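Local coordinates for SusD-like carbohydrate binding protein (Bacteroides vulgatus, PDB 3LEW) that probably binds carbohydrate nutrients at the outer membrane, as SusD-like proteins do, at residues 89-94 with 130-135; 149-154 with 174-179. All blocks are in the same frame, centred on the assembly; numbering follows the deposited sequence. Where two conformers were deposited one is given.

Contact 1. Residues 89-94 with 130-135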
loop_
_atom_site.group_PDB
_atom_site.type_symbol
_atom_site.label_atom_id
_atom_site.label_comp_id
_atom_site.label_asym_id
_atom_site.label_seq_id
_atom_site.Cartn_x
_atom_site.Cartn_y
_atom_site.Cartn_z
ATOM N N LEU A 89 15.246 2.748 0.142
ATOM C CA LEU A 89 14.794 1.510 -0.477
ATOM C C LEU A 89 14.479 1.761 -1.948
ATOM O O LEU A 89 14.913 0.965 -2.802
ATOM C CB LEU A 89 13.581 0.890 0.203
ATOM C CG LEU A 89 13.750 0.387 1.638
ATOM C CD1 LEU A 89 12.404 -0.162 2.155
ATOM C CD2 LEU A 89 14.946 -0.630 1.781
ATOM N N ALA A 90 13.743 2.837 -2.249
ATOM C CA ALA A 90 13.367 3.124 -3.627
ATOM C C ALA A 90 14.620 3.210 -4.519
ATOM O O ALA A 90 14.716 2.551 -5.554
ATOM C CB ALA A 90 12.530 4.433 -3.731
ATOM N N TYR A 91 15.613 3.999 -4.115
ATOM C CA TYR A 91 16.744 4.258 -4.982
ATOM C C TYR A 91 17.782 3.152 -4.995
ATOM O O TYR A 91 18.366 2.880 -6.048
ATOM C CB TYR A 91 17.367 5.662 -4.740
ATOM C CG TYR A 91 16.491 6.736 -5.354
ATOM C CD1 TYR A 91 16.488 6.959 -6.725
ATOM C CD2 TYR A 91 15.601 7.480 -4.575
ATOM C CE1 TYR A 91 15.670 7.888 -7.306
ATOM C CE2 TYR A 91 14.789 8.448 -5.158
ATOM C CZ TYR A 91 14.796 8.640 -6.512
ATOM O OH TYR A 91 13.972 9.598 -7.102
ATOM N N ARG A 92 17.998 2.464 -3.870
ATOM C CA ARG A 92 18.923 1.343 -3.906
ATOM C C ARG A 92 18.393 0.206 -4.775
ATOM O O ARG A 92 19.185 -0.417 -5.514
ATOM C CB ARG A 92 19.316 0.881 -2.506
ATOM C CG ARG A 92 20.130 1.946 -1.824
ATOM C CD ARG A 92 20.660 1.502 -0.507
ATOM N NE ARG A 92 21.441 2.578 0.110
ATOM N N VAL A 93 17.082 -0.023 -4.760
ATOM C CA VAL A 93 16.491 -1.149 -5.503
ATOM C C VAL A 93 16.321 -0.757 -6.974
ATOM O O VAL A 93 16.623 -1.560 -7.875
ATOM C CB VAL A 93 15.255 -1.709 -4.840
ATOM C CG1 VAL A 93 14.680 -2.929 -5.646
ATOM C CG2 VAL A 93 15.603 -2.159 -3.415
ATOM N N ILE A 94 16.004 0.508 -7.224
ATOM C CA ILE A 94 16.096 1.021 -8.612
ATOM C C ILE A 94 17.492 0.791 -9.166
ATOM O O ILE A 94 17.663 0.407 -10.335
ATOM C CB ILE A 94 15.678 2.524 -8.706
ATOM C CG1 ILE A 94 14.149 2.678 -8.594
ATOM C CG2 ILE A 94 16.250 3.184 -10.005
ATOM C CD1 ILE A 94 13.666 4.165 -8.343
ATOM N N LEU A 130 6.334 4.216 -9.373
ATOM C CA LEU A 130 4.937 4.409 -8.966
ATOM C C LEU A 130 4.853 4.835 -7.494
ATOM O O LEU A 130 4.078 5.716 -7.114
ATOM C CB LEU A 130 4.100 3.159 -9.189
ATOM C CG LEU A 130 2.653 3.162 -8.704
ATOM C CD1 LEU A 130 1.894 4.297 -9.406
ATOM C CD2 LEU A 130 1.965 1.816 -8.974
ATOM N N HIS A 131 5.665 4.213 -6.645
ATOM C CA HIS A 131 5.768 4.639 -5.249
ATOM C C HIS A 131 6.141 6.122 -5.106
ATOM O O HIS A 131 5.480 6.902 -4.385
ATOM C CB HIS A 131 6.794 3.802 -4.517
ATOM C CG HIS A 131 7.032 4.259 -3.107
ATOM N ND1 HIS A 131 6.068 4.172 -2.117
ATOM C CD2 HIS A 131 8.130 4.795 -2.520
ATOM C CE1 HIS A 131 6.552 4.674 -0.988
ATOM N NE2 HIS A 131 7.810 5.040 -1.199
ATOM N N LEU A 132 7.181 6.523 -5.835
ATOM C CA LEU A 132 7.643 7.904 -5.789
ATOM C C LEU A 132 6.557 8.841 -6.296
ATOM O O LEU A 132 6.211 9.836 -5.603
ATOM C CB LEU A 132 8.959 8.061 -6.561
ATOM C CG LEU A 132 10.178 7.388 -5.911
ATOM C CD1 LEU A 132 11.380 7.227 -6.922
ATOM C CD2 LEU A 132 10.645 8.125 -4.652
ATOM N N ALA A 133 5.961 8.529 -7.454
ATOM C CA ALA A 133 4.960 9.393 -8.060
ATOM C C ALA A 133 3.722 9.584 -7.183
ATOM O O ALA A 133 3.169 10.665 -7.110
ATOM C CB ALA A 133 4.524 8.831 -9.417
ATOM N N SER A 134 3.293 8.505 -6.538
ATOM C CA SER A 134 2.026 8.507 -5.782
ATOM C C SER A 134 2.116 9.070 -4.379
ATOM O O SER A 134 1.063 9.364 -3.797
ATOM C CB SER A 134 1.419 7.092 -5.748
ATOM O OG SER A 134 2.256 6.138 -5.104
ATOM N N CYS A 135 3.318 9.204 -3.800
ATOM C CA CYS A 135 3.550 9.622 -2.414
ATOM C C CYS A 135 4.292 10.965 -2.236
ATOM O O CYS A 135 4.218 11.566 -1.198
ATOM C CB CYS A 135 4.412 8.570 -1.715
ATOM S SG CYS A 135 3.571 7.007 -1.411
#

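Contact 2. Residues 149-154 with 174-179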
loop_
_atom_site.group_PDB
_atom_site.type_symbol
_atom_site.label_atom_id
_atom_site.label_comp_id
_atom_site.label_asym_id
_atom_site.label_seq_id
_atom_site.Cartn_x
_atom_site.Cartn_y
_atom_site.Cartn_z
ATOM N N ALA A 149 10.668 13.657 -8.056
ATOM C CA ALA A 149 11.879 12.918 -7.667
ATOM C C ALA A 149 12.753 12.717 -8.913
ATOM O O ALA A 149 12.245 12.748 -10.021
ATOM C CB ALA A 149 11.495 11.547 -7.017
ATOM N N PRO A 150 14.053 12.517 -8.724
ATOM C CA PRO A 150 14.949 12.258 -9.863
ATOM C C PRO A 150 14.700 10.890 -10.471
ATOM O O PRO A 150 14.338 9.941 -9.746
ATOM C CB PRO A 150 16.354 12.339 -9.247
ATOM C CG PRO A 150 16.179 12.593 -7.787
ATOM C CD PRO A 150 14.762 12.643 -7.429
ATOM N N ILE A 151 14.894 10.798 -11.779
ATOM C CA ILE A 151 14.731 9.544 -12.512
ATOM C C ILE A 151 16.073 9.079 -12.984
ATOM O O ILE A 151 16.763 9.815 -13.686
ATOM C CB ILE A 151 13.802 9.734 -13.732
ATOM C CG1 ILE A 151 12.404 10.099 -13.251
ATOM C CG2 ILE A 151 13.764 8.454 -14.587
ATOM C CD1 ILE A 151 11.399 10.398 -14.360
ATOM N N TYR A 152 16.459 7.864 -12.591
ATOM C CA TYR A 152 17.663 7.222 -13.109
ATOM C C TYR A 152 17.292 5.955 -13.840
ATOM O O TYR A 152 16.487 5.121 -13.328
ATOM C CB TYR A 152 18.632 6.840 -11.972
ATOM C CG TYR A 152 19.007 8.003 -11.124
ATOM C CD1 TYR A 152 19.917 8.922 -11.560
ATOM C CD2 TYR A 152 18.390 8.219 -9.883
ATOM C CE1 TYR A 152 20.249 10.041 -10.783
ATOM C CE2 TYR A 152 18.721 9.307 -9.111
ATOM C CZ TYR A 152 19.629 10.221 -9.567
ATOM O OH TYR A 152 19.946 11.332 -8.803
ATOM N N THR A 153 17.885 5.802 -15.019
ATOM C CA THR A 153 17.666 4.628 -15.859
ATOM C C THR A 153 18.973 3.917 -16.216
ATOM O O THR A 153 18.959 2.966 -17.005
ATOM C CB THR A 153 16.864 4.986 -17.130
ATOM O OG1 THR A 153 17.624 5.897 -17.957
ATOM C CG2 THR A 153 15.534 5.582 -16.773
ATOM N N GLN A 154 20.076 4.368 -15.624
ATOM C CA GLN A 154 21.405 3.735 -15.746
ATOM C C GLN A 154 21.953 3.510 -14.333
ATOM O O GLN A 154 21.622 4.305 -13.420
ATOM C CB GLN A 154 22.386 4.660 -16.484
ATOM N N TYR A 174 5.227 9.520 -13.194
ATOM C CA TYR A 174 4.135 8.614 -13.628
ATOM C C TYR A 174 4.395 8.030 -15.039
ATOM O O TYR A 174 4.204 6.830 -15.251
ATOM C CB TYR A 174 2.756 9.278 -13.529
ATOM C CG TYR A 174 2.073 9.142 -12.181
ATOM C CD1 TYR A 174 1.720 7.890 -11.671
ATOM C CD2 TYR A 174 1.709 10.270 -11.468
ATOM C CE1 TYR A 174 1.098 7.750 -10.454
ATOM C CE2 TYR A 174 1.071 10.149 -10.230
ATOM C CZ TYR A 174 0.743 8.887 -9.755
ATOM O OH TYR A 174 0.104 8.727 -8.550
ATOM N N ALA A 175 4.817 8.850 -16.006
ATOM C CA ALA A 175 5.040 8.392 -17.362
ATOM C C ALA A 175 6.176 7.342 -17.409
ATOM O O ALA A 175 6.111 6.376 -18.160
ATOM C CB ALA A 175 5.330 9.577 -18.325
ATOM N N GLN A 176 7.205 7.559 -16.584
ATOM C CA GLN A 176 8.331 6.633 -16.472
ATOM C C GLN A 176 7.846 5.294 -15.927
ATOM O O GLN A 176 8.174 4.260 -16.479
ATOM C CB GLN A 176 9.426 7.212 -15.545
ATOM C CG GLN A 176 10.685 6.336 -15.397
ATOM C CD GLN A 176 11.427 6.202 -16.703
ATOM O OE1 GLN A 176 11.703 7.214 -17.367
ATOM N NE2 GLN A 176 11.743 4.967 -17.105
ATOM N N SER A 177 7.022 5.323 -14.896
ATOM C CA SER A 177 6.473 4.088 -14.322
ATOM C C SER A 177 5.690 3.295 -15.360
ATOM O O SER A 177 5.947 2.091 -15.611
ATOM C CB SER A 177 5.573 4.432 -13.142
ATOM O OG SER A 177 4.959 3.285 -12.588
ATOM N N ILE A 178 4.745 3.974 -16.005
ATOM C CA ILE A 178 3.887 3.348 -16.998
ATOM C C ILE A 178 4.716 2.830 -18.171
ATOM O O ILE A 178 4.515 1.678 -18.595
ATOM C CB ILE A 178 2.775 4.270 -17.431
ATOM C CG1 ILE A 178 1.800 4.515 -16.263
ATOM C CG2 ILE A 178 1.995 3.725 -18.638
ATOM C CD1 ILE A 178 0.869 5.715 -16.487
ATOM N N ASN A 179 5.693 3.615 -18.649
ATOM C CA ASN A 179 6.517 3.139 -19.746
ATOM C C ASN A 179 7.335 1.894 -19.420
ATOM O O ASN A 179 7.404 0.958 -20.244
ATOM C CB ASN A 179 7.427 4.226 -20.258
ATOM C CG ASN A 179 7.956 3.925 -21.626
ATOM O OD1 ASN A 179 7.207 3.934 -22.637
ATOM N ND2 ASN A 179 9.251 3.674 -21.699
#

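Contact 1. Residues 89-94 with 130-135
L132 meets three residues of 89-94 with its two methyl groups: CD1 meets Y91 and I94, while CD2 meets A90 and also comes near Y91 CE2. The Y91 contact falls at the hydroxyl end of the ring, where L132 CD1 lies 3.5 Å from Y91 OH and 3.7 Å from Y91 CZ. The methyl comes in obliquely there. I94 arrives differently, reaching end-on toward the leucine until I94 CD1 is 4.1 Å from L132 CD1. A90 offers its methyl directly to the opposite helix, its CB 4.2 Å from L132 CD2. L132 has CG anti to its carbonyl carbon (chi1 -69°), and its second torsion (chi2 164°) extends CD1 toward Y91 and I94, with CD2 branching off toward A90. That reach is needed, since the segment axes come no closer than 11.1 Å and the nearest CA atoms, those of A90 and L132, are 7.8 Å apart.

The interface of these two segments is apolar, and the 152 Å² it buries is modest. The tyrosine hydroxyl at its border is satisfied elsewhere, by the backbone O of P150, which helps to fix where the far end of the ring lies. Within the second segment, S134 OG bonds back to L130 O at 2.7 Å, and S134 N reaches the same oxygen from the opposite face of the carbonyl plane.

The segments run nearly antiparallel, at 153°, as part of the helix pair 81-103 and 111-135 in the TPR-like helical region of the SusD fold. Helix 19-35 packs on the L89 and V93 side, while helices 170-187 and 202-215 cover L130 and S134.

Contact 2. Residues 149-154 with 174-179
I151 lies obliquely across the side chain of Q176 and touches it with two separate branches. Its CG2 methyl is 3.8 Å from Q176 CG and 3.7 Å from Q176 OE1, whereas I151 CD1 lies lower on the glutamine, 3.9 Å from Q176 CB. The isoleucine thus spans the glutamine from its CB to its amide oxygen. T153 meets the nitrogen end of the same amide face, its CG2 methyl 3.9 Å from Q176 NE2. The shape of Q176 accounts for this division: CG stands anti to the backbone N (chi1 -178°), sending the chain out from the helix, and a bend at chi2 (65°) then turns the amide along the strip of backbone that carries I151 and T153.

Here the loop segment 149-154, mostly extended up to Y152 as it leaves the short strand 147-149, passes over helix 170-187 near the surface of the TPR-like helical region of the SusD fold. With 120 Å² buried, the contact is van der Waals in character, a polar amide lying against methyl groups. The amide nitrogen makes a weak hydrogen bond to D180 OD1, a turn farther along the same helix, so the polar end of Q176 is partly held from its own side. R125 of helix 111-135 touches both T153 and Q176.

Y152 turns its CB away from 174-179, and its hydroxyl bonds to a pentaethylene glycol molecule, probably from the crystallisation liquor; separately, its backbone O accepts from N98 ND2 and Y129 OH.

After helix 19-35 and shorter elements, the chain makes helix 81-103, turns, and returns along helix 111-135; contact 1 closes this largely helical hairpin, with 35 residues between its segments. Contact 2 opens only afterwards, so the two are in series, neither nested nor crossed. Its 19 intervening residues include helix 159-162, strand 168-169 and the first turn of helix 170-187. The centres are about 10 Å apart, and the segments also touch directly: A149 CB packs on the Y91 hydroxyl, S134 on the Y174 hydroxyl and L130 on S177. Helix 111-135 thus lies against both helix 81-103 and helix 170-187, while segment 149-154 touches all three.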